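Matching sites in maltose-binding protein MalE1 from Thermotoga maritima, a protein that probably binds maltose and longer maltodextrins for uptake by a sugar transporter, and here holds maltotetraose (PDB 6DTU (chain A, 1.50 Å), residues 109-114 and 229-234), and in its relative solute-binding protein from Thermoactinomyces vulgaris (PDB 2ZYM (chain B, 1.80 Å), residues 129-134 and 248-253). Structure 2 is superposed on structure 1 by the backbone atoms of these residues (RMSD 0.22 Å); each is numbered along its deposited sequence.

Structure 1 (6DTU); sequences EAIALI and GPWAIK. With GLC (alpha-D-glucopyranose), chain C; GLC (alpha-D-glucopyranose), chain D.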
loop_
_atom_site.group_PDB
_atom_site.type_symbol
_atom_site.label_atom_id
_atom_site.label_comp_id
_atom_site.label_asym_id
_atom_site.label_seq_id
_atom_site.Cartn_x
_atom_site.Cartn_y
_atom_site.Cartn_z
ATOM N N GLU A 109 2.684 3.930 5.296
ATOM C CA GLU A 109 1.599 4.531 4.533
ATOM C C GLU A 109 0.281 3.901 4.952
ATOM O O GLU A 109 0.244 2.801 5.514
ATOM C CB GLU A 109 1.799 4.303 3.029
ATOM C CG GLU A 109 1.764 2.811 2.678
ATOM C CD GLU A 109 2.326 2.492 1.318
ATOM O OE1 GLU A 109 2.933 3.377 0.689
ATOM O OE2 GLU A 109 2.140 1.343 0.879
ATOM N N ALA A 110 -0.809 4.610 4.651
ATOM C CA ALA A 110 -2.158 4.067 4.732
ATOM C C ALA A 110 -3.035 4.916 3.835
ATOM O O ALA A 110 -2.781 6.112 3.658
ATOM C CB ALA A 110 -2.704 4.144 6.161
ATOM N N ILE A 111 -4.066 4.284 3.265
ATOM C CA ILE A 111 -5.011 5.055 2.459
ATOM C C ILE A 111 -5.841 5.966 3.360
ATOM O O ILE A 111 -5.951 5.759 4.570
ATOM C CB ILE A 111 -5.893 4.186 1.543
ATOM C CG1 ILE A 111 -6.772 3.212 2.324
ATOM C CG2 ILE A 111 -5.008 3.375 0.582
ATOM C CD1 ILE A 111 -7.512 2.198 1.414
ATOM N N ALA A 112 -6.390 7.017 2.755
ATOM C CA ALA A 112 -7.134 8.058 3.446
ATOM C C ALA A 112 -8.097 8.689 2.454
ATOM O O ALA A 112 -8.111 8.353 1.262
ATOM C CB ALA A 112 -6.196 9.126 4.031
ATOM N N LEU A 113 -8.935 9.595 2.941
ATOM C CA LEU A 113 -9.764 10.375 2.034
ATOM C C LEU A 113 -8.909 11.488 1.451
ATOM O O LEU A 113 -8.340 12.300 2.187
ATOM C CB LEU A 113 -10.966 10.968 2.755
ATOM C CG LEU A 113 -11.961 11.748 1.914
ATOM C CD1 LEU A 113 -12.799 10.799 1.093
ATOM C CD2 LEU A 113 -12.835 12.557 2.873
ATOM N N ILE A 114 -8.767 11.491 0.131
ATOM C CA ILE A 114 -8.129 12.576 -0.597
ATOM C C ILE A 114 -9.239 13.302 -1.334
ATOM O O ILE A 114 -10.049 12.671 -2.020
ATOM C CB ILE A 114 -7.081 12.051 -1.589
ATOM C CG1 ILE A 114 -6.045 11.215 -0.849
ATOM C CG2 ILE A 114 -6.395 13.230 -2.305
ATOM C CD1 ILE A 114 -5.094 10.547 -1.786
ATOM N N GLY A 229 -3.827 6.378 -1.324
ATOM C CA GLY A 229 -2.689 6.534 -0.451
ATOM C C GLY A 229 -1.734 7.639 -0.845
ATOM O O GLY A 229 -1.865 8.286 -1.885
ATOM N N PRO A 230 -0.707 7.838 -0.019
ATOM C CA PRO A 230 0.192 8.981 -0.215
ATOM C C PRO A 230 1.072 8.865 -1.447
ATOM O O PRO A 230 1.628 9.873 -1.893
ATOM C CB PRO A 230 1.002 9.017 1.095
ATOM C CG PRO A 230 1.000 7.564 1.555
ATOM C CD PRO A 230 -0.367 7.035 1.163
ATOM N N TRP A 231 1.231 7.658 -1.988
ATOM C CA TRP A 231 1.924 7.466 -3.252
ATOM C C TRP A 231 1.267 8.215 -4.397
ATOM O O TRP A 231 1.900 8.396 -5.436
ATOM C CB TRP A 231 1.934 5.973 -3.605
ATOM C CG TRP A 231 0.566 5.329 -3.603
ATOM C CD1 TRP A 231 -0.352 5.358 -4.612
ATOM C CD2 TRP A 231 -0.039 4.581 -2.535
ATOM N NE1 TRP A 231 -1.479 4.672 -4.247
ATOM C CE2 TRP A 231 -1.321 4.192 -2.970
ATOM C CE3 TRP A 231 0.370 4.224 -1.245
ATOM C CZ2 TRP A 231 -2.198 3.441 -2.172
ATOM C CZ3 TRP A 231 -0.494 3.474 -0.458
ATOM C CH2 TRP A 231 -1.772 3.110 -0.918
ATOM N N ALA A 232 0.014 8.639 -4.254
ATOM C CA ALA A 232 -0.703 9.259 -5.358
ATOM C C ALA A 232 -0.617 10.781 -5.375
ATOM O O ALA A 232 -0.958 11.387 -6.398
ATOM C CB ALA A 232 -2.168 8.818 -5.328
ATOM N N ILE A 233 -0.113 11.394 -4.305
ATOM C CA ILE A 233 -0.276 12.817 -4.050
ATOM C C ILE A 233 0.614 13.674 -4.941
ATOM O O ILE A 233 0.193 14.738 -5.414
ATOM C CB ILE A 233 -0.009 13.066 -2.563
ATOM C CG1 ILE A 233 -1.193 12.568 -1.734
ATOM C CG2 ILE A 233 0.395 14.514 -2.310
ATOM C CD1 ILE A 233 -2.461 13.218 -2.073
ATOM N N LYS A 234 1.869 13.267 -5.150
ATOM C CA LYS A 234 2.767 14.099 -5.946
ATOM C C LYS A 234 2.219 14.312 -7.343
ATOM O O LYS A 234 2.249 15.425 -7.870
ATOM C CB LYS A 234 4.162 13.483 -6.025
ATOM C CG LYS A 234 5.141 14.398 -6.752
ATOM C CD LYS A 234 6.546 13.837 -6.786
ATOM C CE LYS A 234 7.564 14.897 -7.206
ATOM N NZ LYS A 234 7.250 15.530 -8.520
HETATM C C1 GLC C . -0.441 0.522 -3.015
HETATM C C2 GLC C . 0.079 -0.013 -1.731
HETATM C C3 GLC C . 0.293 -1.455 -1.807
HETATM C C4 GLC C . -0.984 -2.184 -2.171
HETATM C C5 GLC C . -1.601 -1.635 -3.493
HETATM C C6 GLC C . -2.930 -2.120 -3.730
HETATM O O2 GLC C . 1.380 0.606 -1.509
HETATM O O3 GLC C . 0.700 -1.987 -0.491
HETATM O O4 GLC C . -0.695 -3.604 -2.420
HETATM O O5 GLC C . -1.721 -0.127 -3.314
HETATM O O6 GLC C . -3.281 -1.833 -5.073
HETATM C C1 GLC D . 2.261 2.622 -6.974
HETATM C C2 GLC D . 2.781 2.639 -5.592
HETATM C C3 GLC D . 2.338 1.465 -4.820
HETATM C C4 GLC D . 0.852 1.362 -4.799
HETATM C C5 GLC D . 0.305 1.228 -6.245
HETATM C C6 GLC D . -1.088 1.323 -6.337
HETATM O O1 GLC D . 2.809 1.553 -7.676
HETATM O O2 GLC D . 4.241 2.675 -5.687
HETATM O O3 GLC D . 2.872 1.632 -3.457
HETATM O O4 GLC D . 0.452 0.191 -4.037
HETATM O O5 GLC D . 0.818 2.476 -6.981
HETATM O O6 GLC D . -1.478 1.041 -7.685
#
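With chi1 at 63° in Glu109 and 54° in Trp231, each CG lies between backbone N and carbonyl carbon. The side chains meet at about a right angle, carboxylate and ring planes 65° apart. Glu109 OE1 reaches the indole edge, 3.3 Å from Trp231 CE3, and is salt-bridged to Arg301; OE2 accepts a 2.6 Å hydrogen bond from O2 of GLC (chain C). GLC (chain C) and GLC (chain D) lie over one ring face, GLC (chain C) C1 3.6 Å from Trp231 CH2, with Gly229 CA over the opposite face. Ile111 CG2 is 3.6 Å from Trp231 CH2. Ile114 CD1 is 4.4 Å from Gly229 N, and Ile114 CG1 4.3 Å from Ile233 CD1. The link from strand 100-109 to strand 112-116, with Ile114, packs against the chain running from strand 223-228 into helix 233-238, at the glycan pocket.

What differs
The CA atoms coincide within the error, Glu109(A) and Trp231(A) keep their places in Glu129(B) and Trp250(B), and glucose units are bound beside them in both structures. Ile111(A) is exchanged for Val131(B). Their branches nearly superpose: CG2 of Ile111(A) and CG1 of Val131(B) are 0.4 Å apart, CG1 of Ile111(A) and CG2 of Val131(B) 0.5 Å. The contact with Trp231(A) or Trp250(B) is kept, and what valine lacks is the terminal methyl CD1 of Ile111(A); at the neighbouring exchange, the CB atoms coincide within the error and OG of Ser130(B), hydrogen-bonded to Thr277(B), has no counterpart in Ala110(A). Two isoleucines present in both structures are modelled differently. From Ile114(A) to Ile134(B) chi2 goes from 173° to 81°, leaving the CD1 atoms 1.9 Å apart after superposition. From Ile233(A) to Ile252(B) it goes from -59° to 44°, and the CD1 atoms stand 2.1 Å apart. Both methyl places of structure 1 are vacated, yet the pair still touches: Ile114(A) CG1 is 4.3 Å from Ile233(A) CD1, and Ile134(B) CG1 is 4.5 Å from Ile252(B) CD1. Away from these contacts, the side chain of Lys234(A) also lies differently from that of Lys253(B).

Structure 2 (2ZYM); sequences ESVALI and GPWAIK. With GLC (alpha-D-glucopyranose), chain E; GLC (alpha-D-glucopyranose), chain F.
A chi1 of 57° in Glu129 and of 52° in Trp250 puts each CG between backbone N and carbonyl carbon. These side chains meet at about a right angle, carboxylate and ring planes 63° apart. Glu129 OE2 reaches the indole edge, 3.3 Å from Trp250 CE3; OE1 is turned to O2 of GLC (chain E), where the modelled separation is too short to be relied on. GLC (chain E) and GLC (chain F) lie over one ring face, GLC (chain E) C1 3.7 Å from Trp250 CH2, with Gly248 CA over the opposite face. Val131 CG1 is 4.0 Å from Trp250 CH2. Ile134 CD1 is 4.4 Å from Gly248 N, and Ile134 CG1 4.5 Å from Ile252 CD1. Beside Val131, the hydroxyl of Ser130 is hydrogen-bonded to Thr277. Carboxylate and indole together line a site that holds alpha-cyclodextrin.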
loop_
_atom_site.group_PDB
_atom_site.type_symbol
_atom_site.label_atom_id
_atom_site.label_comp_id
_atom_site.label_asym_id
_atom_site.label_seq_id
_atom_site.Cartn_x
_atom_site.Cartn_y
_atom_site.Cartn_z
ATOM N N GLU B 129 2.634 3.770 5.208
ATOM C CA GLU B 129 1.470 4.198 4.429
ATOM C C GLU B 129 0.111 3.671 4.885
ATOM O O GLU B 129 -0.023 2.525 5.315
ATOM C CB GLU B 129 1.680 3.890 2.939
ATOM C CG GLU B 129 1.972 2.429 2.621
ATOM C CD GLU B 129 2.390 2.195 1.173
ATOM O OE1 GLU B 129 2.201 1.060 0.693
ATOM O OE2 GLU B 129 2.910 3.126 0.515
ATOM N N SER B 130 -0.890 4.539 4.780
ATOM C CA SER B 130 -2.285 4.162 4.924
ATOM C C SER B 130 -3.075 4.953 3.901
ATOM O O SER B 130 -2.736 6.101 3.602
ATOM C CB SER B 130 -2.799 4.482 6.330
ATOM O OG SER B 130 -4.201 4.265 6.424
ATOM N N VAL B 131 -4.119 4.335 3.354
ATOM C CA VAL B 131 -5.076 5.071 2.541
ATOM C C VAL B 131 -5.832 6.048 3.439
ATOM O O VAL B 131 -5.940 5.833 4.645
ATOM C CB VAL B 131 -6.077 4.148 1.793
ATOM C CG1 VAL B 131 -5.349 3.259 0.788
ATOM C CG2 VAL B 131 -6.910 3.321 2.770
ATOM N N ALA B 132 -6.322 7.131 2.849
ATOM C CA ALA B 132 -7.149 8.102 3.557
ATOM C C ALA B 132 -8.136 8.674 2.554
ATOM O O ALA B 132 -8.211 8.193 1.426
ATOM C CB ALA B 132 -6.288 9.201 4.158
ATOM N N LEU B 133 -8.902 9.682 2.959
ATOM C CA LEU B 133 -9.761 10.378 2.015
ATOM C C LEU B 133 -8.971 11.522 1.396
ATOM O O LEU B 133 -8.612 12.481 2.078
ATOM C CB LEU B 133 -11.047 10.889 2.678
ATOM C CG LEU B 133 -12.148 11.357 1.710
ATOM C CD1 LEU B 133 -12.819 10.179 1.006
ATOM C CD2 LEU B 133 -13.189 12.218 2.418
ATOM N N ILE B 134 -8.672 11.388 0.109
ATOM C CA ILE B 134 -8.015 12.446 -0.649
ATOM C C ILE B 134 -9.096 13.131 -1.473
ATOM O O ILE B 134 -9.771 12.488 -2.281
ATOM C CB ILE B 134 -6.880 11.897 -1.563
ATOM C CG1 ILE B 134 -5.730 11.324 -0.729
ATOM C CG2 ILE B 134 -6.319 12.989 -2.463
ATOM C CD1 ILE B 134 -5.965 9.946 -0.231
ATOM N N GLY B 248 -3.727 6.291 -1.194
ATOM C CA GLY B 248 -2.574 6.448 -0.313
ATOM C C GLY B 248 -1.616 7.562 -0.693
ATOM O O GLY B 248 -1.798 8.221 -1.718
ATOM N N PRO B 249 -0.574 7.773 0.133
ATOM C CA PRO B 249 0.403 8.856 -0.049
ATOM C C PRO B 249 1.136 8.832 -1.392
ATOM O O PRO B 249 1.622 9.868 -1.846
ATOM C CB PRO B 249 1.390 8.628 1.096
ATOM C CG PRO B 249 0.600 7.883 2.124
ATOM C CD PRO B 249 -0.272 6.970 1.332
ATOM N N TRP B 250 1.200 7.661 -2.018
ATOM C CA TRP B 250 1.887 7.484 -3.296
ATOM C C TRP B 250 1.329 8.344 -4.435
ATOM O O TRP B 250 2.050 8.672 -5.373
ATOM C CB TRP B 250 1.866 6.008 -3.704
ATOM C CG TRP B 250 0.493 5.389 -3.677
ATOM C CD1 TRP B 250 -0.448 5.433 -4.666
ATOM C CD2 TRP B 250 -0.082 4.627 -2.609
ATOM N NE1 TRP B 250 -1.574 4.745 -4.280
ATOM C CE2 TRP B 250 -1.375 4.241 -3.020
ATOM C CE3 TRP B 250 0.372 4.228 -1.343
ATOM C CZ2 TRP B 250 -2.224 3.473 -2.210
ATOM C CZ3 TRP B 250 -0.473 3.469 -0.536
ATOM C CH2 TRP B 250 -1.756 3.104 -0.973
ATOM N N ALA B 251 0.056 8.717 -4.339
ATOM C CA ALA B 251 -0.626 9.429 -5.425
ATOM C C ALA B 251 -0.581 10.957 -5.325
ATOM O O ALA B 251 -1.041 11.648 -6.234
ATOM C CB ALA B 251 -2.071 8.943 -5.546
ATOM N N ILE B 252 -0.017 11.480 -4.237
ATOM C CA ILE B 252 -0.087 12.917 -3.941
ATOM C C ILE B 252 0.620 13.776 -4.994
ATOM O O ILE B 252 0.009 14.689 -5.559
ATOM C CB ILE B 252 0.417 13.244 -2.505
ATOM C CG1 ILE B 252 -0.629 12.852 -1.454
ATOM C CG2 ILE B 252 0.686 14.748 -2.337
ATOM C CD1 ILE B 252 -1.281 11.505 -1.654
ATOM N N LYS B 253 1.887 13.467 -5.267
ATOM C CA LYS B 253 2.690 14.241 -6.217
ATOM C C LYS B 253 2.043 14.284 -7.602
ATOM O O LYS B 253 2.025 15.328 -8.251
ATOM C CB LYS B 253 4.122 13.697 -6.306
ATOM C CG LYS B 253 4.955 13.872 -5.032
ATOM C CD LYS B 253 5.222 15.344 -4.720
ATOM C CE LYS B 253 5.860 15.506 -3.356
ATOM N NZ LYS B 253 6.141 16.929 -3.027
HETATM C C1 GLC E . -0.286 0.314 -2.937
HETATM C C2 GLC E . 0.277 -0.170 -1.575
HETATM C C3 GLC E . 0.358 -1.689 -1.571
HETATM C C4 GLC E . -1.032 -2.259 -1.811
HETATM C C5 GLC E . -1.577 -1.780 -3.173
HETATM C C6 GLC E . -2.969 -2.317 -3.436
HETATM O O2 GLC E . 1.572 0.379 -1.372
HETATM O O3 GLC E . 0.849 -2.146 -0.298
HETATM O O4 GLC E . -0.965 -3.657 -1.812
HETATM O O5 GLC E . -1.602 -0.286 -3.156
HETATM O O6 GLC E . -3.507 -1.928 -4.696
HETATM C C1 GLC F . 1.599 0.589 -7.947
HETATM C C2 GLC F . 2.765 0.584 -6.939
HETATM C C3 GLC F . 2.230 0.013 -5.621
HETATM C C4 GLC F . 1.060 0.835 -5.057
HETATM C C5 GLC F . -0.053 0.988 -6.150
HETATM C C6 GLC F . -1.104 2.036 -5.834
HETATM O O2 GLC F . 3.833 -0.227 -7.432
HETATM O O3 GLC F . 3.250 -0.055 -4.617
HETATM O O4 GLC F . 0.584 -0.063 -3.994
HETATM O O5 GLC F . 0.556 1.410 -7.413
HETATM O O6 GLC F . -2.067 2.095 -6.889
#